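Long-range contact in CrmK (Actinoalloteichus sp. WH1-2216-6, PDB 5I1V), which probably acts as an oxidase with covalently bound FAD in the recycling of shunt products during caerulomycin biosynthesis: residues A266-F271 and M375-Y380. Residues are numbered along the deposited sequence; the frame is centred on the assembly and turned at random.
Sequences ALLECF and MEYIAY
The carbonyl oxygen L268 O is held by two donors: Y377 N, at 2.9 Å and in the carbonyl plane, and a weaker CA-H...O contact from E376 CA at 3.2 Å. Y377 O is gripped likewise, by L268 N and the CA-H of L267, so the L268–Y377 pair is bonded in both directions. C270 N gives a short bond of 2.6 Å to M375 O, nearly along the C=O axis. The strands, antiparallel at 170°, are neighbours in the eight-stranded sheet, between strands 277-285 and 400-408. On the face under helix 237-253, L268 CD2 lies alongside Y377 CD2. C270 SG, anti to its own carbonyl carbon (chi1 -55°), meets the Y377 ring at its edge, 4.1 Å from CE2; the Y377 OH is hydrogen-bonded to H351 ND1. The other face looks toward the flavin: L267, with CG anti to N, brings CD1 to 3.7 Å from I378 CG1; L267 touches F123 and I378 touches Y138, both FAD-binding residues. Farther along it E269 and E376 run side by side, their carboxylate planes 80° apart, with E269 OE2 only 3.0 Å from E376 OE2. Two acceptors that close would repel if both were charged, so one of the pair probably has a raised pKa and may carry a proton in the crystal.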
ATOM      1  N   ALA A 266     -19.744  10.580   4.384  1.00 22.17           N
ATOM      2  CA  ALA A 266     -18.791  11.681   4.328  1.00 22.81           C
ATOM      3  C   ALA A 266     -17.899  11.773   5.546  1.00 23.57           C
ATOM      4  O   ALA A 266     -18.325  11.452   6.671  1.00 25.73           O
ATOM      5  CB  ALA A 266     -19.541  12.972   4.118  1.00 24.05           C
ATOM      6  N   LEU A 267     -16.661  12.208   5.311  1.00 23.66           N
ATOM      7  CA  LEU A 267     -15.701  12.422   6.369  1.00 27.75           C
ATOM      8  C   LEU A 267     -15.135  13.839   6.256  1.00 26.28           C
ATOM      9  O   LEU A 267     -14.618  14.216   5.216  1.00 29.09           O
ATOM     10  CB  LEU A 267     -14.586  11.403   6.261  1.00 29.61           C
ATOM     11  CG  LEU A 267     -13.573  11.366   7.404  1.00 34.90           C
ATOM     12  CD1 LEU A 267     -13.072   9.958   7.721  1.00 39.94           C
ATOM     13  CD2 LEU A 267     -12.381  12.209   7.059  1.00 36.53           C
ATOM     14  N   LEU A 268     -15.200  14.580   7.353  1.00 27.04           N
ATOM     15  CA  LEU A 268     -14.687  15.948   7.419  1.00 26.29           C
ATOM     16  C   LEU A 268     -13.391  15.936   8.245  1.00 25.44           C
ATOM     17  O   LEU A 268     -13.400  15.515   9.365  1.00 26.59           O
ATOM     18  CB  LEU A 268     -15.711  16.810   8.097  1.00 27.66           C
ATOM     19  CG  LEU A 268     -15.313  18.271   8.299  1.00 27.24           C
ATOM     20  CD1 LEU A 268     -15.048  18.956   6.964  1.00 26.97           C
ATOM     21  CD2 LEU A 268     -16.438  18.915   9.091  1.00 29.44           C
ATOM     22  N   GLU A 269     -12.276  16.361   7.678  1.00 25.04           N
ATOM     23  CA  GLU A 269     -11.017  16.357   8.404  1.00 27.73           C
ATOM     24  C   GLU A 269     -10.686  17.799   8.724  1.00 27.62           C
ATOM     25  O   GLU A 269     -10.401  18.589   7.822  1.00 26.81           O
ATOM     26  CB  GLU A 269      -9.879  15.804   7.571  1.00 31.47           C
ATOM     27  CG  GLU A 269     -10.055  14.378   7.129  1.00 40.00           C
ATOM     28  CD  GLU A 269      -8.790  13.798   6.494  1.00 48.54           C
ATOM     29  OE1 GLU A 269      -8.809  13.561   5.266  1.00 50.52           O
ATOM     30  OE2 GLU A 269      -7.776  13.594   7.228  1.00 53.88           O
ATOM     31  N   CYS A 270     -10.682  18.107  10.002  1.00 25.72           N
ATOM     32  CA  CYS A 270     -10.332  19.436  10.455  1.00 29.10           C
ATOM     33  C   CYS A 270      -8.898  19.481  10.966  1.00 28.26           C
ATOM     34  O   CYS A 270      -8.665  19.360  12.145  1.00 28.19           O
ATOM     35  CB  CYS A 270     -11.281  19.832  11.572  1.00 28.66           C
ATOM     36  SG  CYS A 270     -13.004  19.712  11.080  1.00 31.11           S
ATOM     37  N   PHE A 271      -7.974  19.640  10.035  1.00 31.28           N
ATOM     38  CA  PHE A 271      -6.579  19.788  10.302  1.00 32.19           C
ATOM     39  C   PHE A 271      -6.259  21.070  11.057  1.00 32.65           C
ATOM     40  O   PHE A 271      -6.976  22.090  10.940  1.00 31.29           O
ATOM     41  CB  PHE A 271      -5.813  19.849   9.003  1.00 34.36           C
ATOM     42  CG  PHE A 271      -5.833  18.579   8.188  1.00 35.63           C
ATOM     43  CD1 PHE A 271      -5.064  17.483   8.557  1.00 38.53           C
ATOM     44  CD2 PHE A 271      -6.550  18.515   7.012  1.00 36.00           C
ATOM     45  CE1 PHE A 271      -5.061  16.327   7.780  1.00 37.37           C
ATOM     46  CE2 PHE A 271      -6.533  17.392   6.222  1.00 36.81           C
ATOM     47  CZ  PHE A 271      -5.784  16.289   6.600  1.00 38.67           C
ATOM     48  N   MET A 375      -8.591  16.796  13.862  1.00 26.92           N
ATOM     49  CA  MET A 375      -9.731  16.043  14.304  1.00 28.44           C
ATOM     50  C   MET A 375     -10.625  15.809  13.101  1.00 27.53           C
ATOM     51  O   MET A 375     -10.619  16.568  12.123  1.00 29.49           O
ATOM     52  CB  MET A 375     -10.457  16.661  15.516  1.00 30.94           C
ATOM     53  CG  MET A 375     -11.083  18.011  15.317  1.00 33.01           C
ATOM     54  SD  MET A 375     -11.875  18.570  16.855  1.00 34.66           S
ATOM     55  CE  MET A 375     -13.157  17.319  17.027  1.00 36.70           C
ATOM     56  N   GLU A 376     -11.333  14.693  13.157  1.00 27.33           N
ATOM     57  CA  GLU A 376     -12.203  14.274  12.076  1.00 27.83           C
ATOM     58  C   GLU A 376     -13.583  13.937  12.570  1.00 25.81           C
ATOM     59  O   GLU A 376     -13.750  13.368  13.649  1.00 25.83           O
ATOM     60  CB  GLU A 376     -11.649  13.016  11.380  1.00 31.37           C
ATOM     61  CG  GLU A 376     -10.205  13.056  10.961  1.00 37.16           C
ATOM     62  CD  GLU A 376      -9.750  11.764  10.239  1.00 45.00           C
ATOM     63  OE1 GLU A 376     -10.385  10.679  10.389  1.00 43.12           O
ATOM     64  OE2 GLU A 376      -8.731  11.838   9.519  1.00 52.77           O
ATOM     65  N   TYR A 377     -14.567  14.257  11.736  1.00 25.62           N
ATOM     66  CA  TYR A 377     -15.948  13.876  11.961  1.00 27.63           C
ATOM     67  C   TYR A 377     -16.347  12.858  10.901  1.00 24.25           C
ATOM     68  O   TYR A 377     -16.287  13.127   9.723  1.00 25.42           O
ATOM     69  CB  TYR A 377     -16.840  15.103  11.856  1.00 28.88           C
ATOM     70  CG  TYR A 377     -16.632  16.089  12.947  1.00 28.89           C
ATOM     71  CD1 TYR A 377     -17.350  15.994  14.124  1.00 30.23           C
ATOM     72  CD2 TYR A 377     -15.752  17.142  12.802  1.00 30.27           C
ATOM     73  CE1 TYR A 377     -17.201  16.913  15.125  1.00 31.06           C
ATOM     74  CE2 TYR A 377     -15.596  18.070  13.811  1.00 31.09           C
ATOM     75  CZ  TYR A 377     -16.342  17.960  14.956  1.00 30.23           C
ATOM     76  OH  TYR A 377     -16.175  18.866  15.969  1.00 31.99           O
ATOM     77  N   ILE A 378     -16.785  11.694  11.341  1.00 23.81           N
ATOM     78  CA  ILE A 378     -16.987  10.536  10.466  1.00 23.97           C
ATOM     79  C   ILE A 378     -18.434  10.064  10.508  1.00 23.46           C
ATOM     80  O   ILE A 378     -18.911   9.655  11.539  1.00 22.64           O
ATOM     81  CB  ILE A 378     -16.099   9.363  10.940  1.00 27.04           C
ATOM     82  CG1 ILE A 378     -14.642   9.815  11.039  1.00 29.88           C
ATOM     83  CG2 ILE A 378     -16.226   8.161   9.989  1.00 27.98           C
ATOM     84  CD1 ILE A 378     -13.769   9.004  11.962  1.00 35.74           C
ATOM     85  N   ALA A 379     -19.110  10.122   9.378  1.00 22.75           N
ATOM     86  CA  ALA A 379     -20.482   9.704   9.251  1.00 23.12           C
ATOM     87  C   ALA A 379     -20.585   8.219   9.646  1.00 22.46           C
ATOM     88  O   ALA A 379     -19.654   7.469   9.420  1.00 23.62           O
ATOM     89  CB  ALA A 379     -20.932   9.885   7.835  1.00 24.67           C
ATOM     90  N   TYR A 380     -21.672   7.867  10.328  1.00 22.04           N
ATOM     91  CA  TYR A 380     -21.870   6.525  10.911  1.00 22.47           C
ATOM     92  C   TYR A 380     -23.363   6.260  11.033  1.00 24.71           C
ATOM     93  O   TYR A 380     -24.160   6.974  10.416  1.00 22.98           O
ATOM     94  CB  TYR A 380     -21.184   6.506  12.278  1.00 22.19           C
ATOM     95  CG  TYR A 380     -20.926   5.181  12.939  1.00 20.55           C
ATOM     96  CD1 TYR A 380     -20.147   4.185  12.346  1.00 22.11           C
ATOM     97  CD2 TYR A 380     -21.453   4.926  14.176  1.00 22.19           C
ATOM     98  CE1 TYR A 380     -19.923   2.989  13.005  1.00 21.66           C
ATOM     99  CE2 TYR A 380     -21.217   3.754  14.856  1.00 21.72           C
ATOM    100  CZ  TYR A 380     -20.443   2.778  14.261  1.00 24.08           C
ATOM    101  OH  TYR A 380     -20.245   1.588  14.948  1.00 23.05           O
TER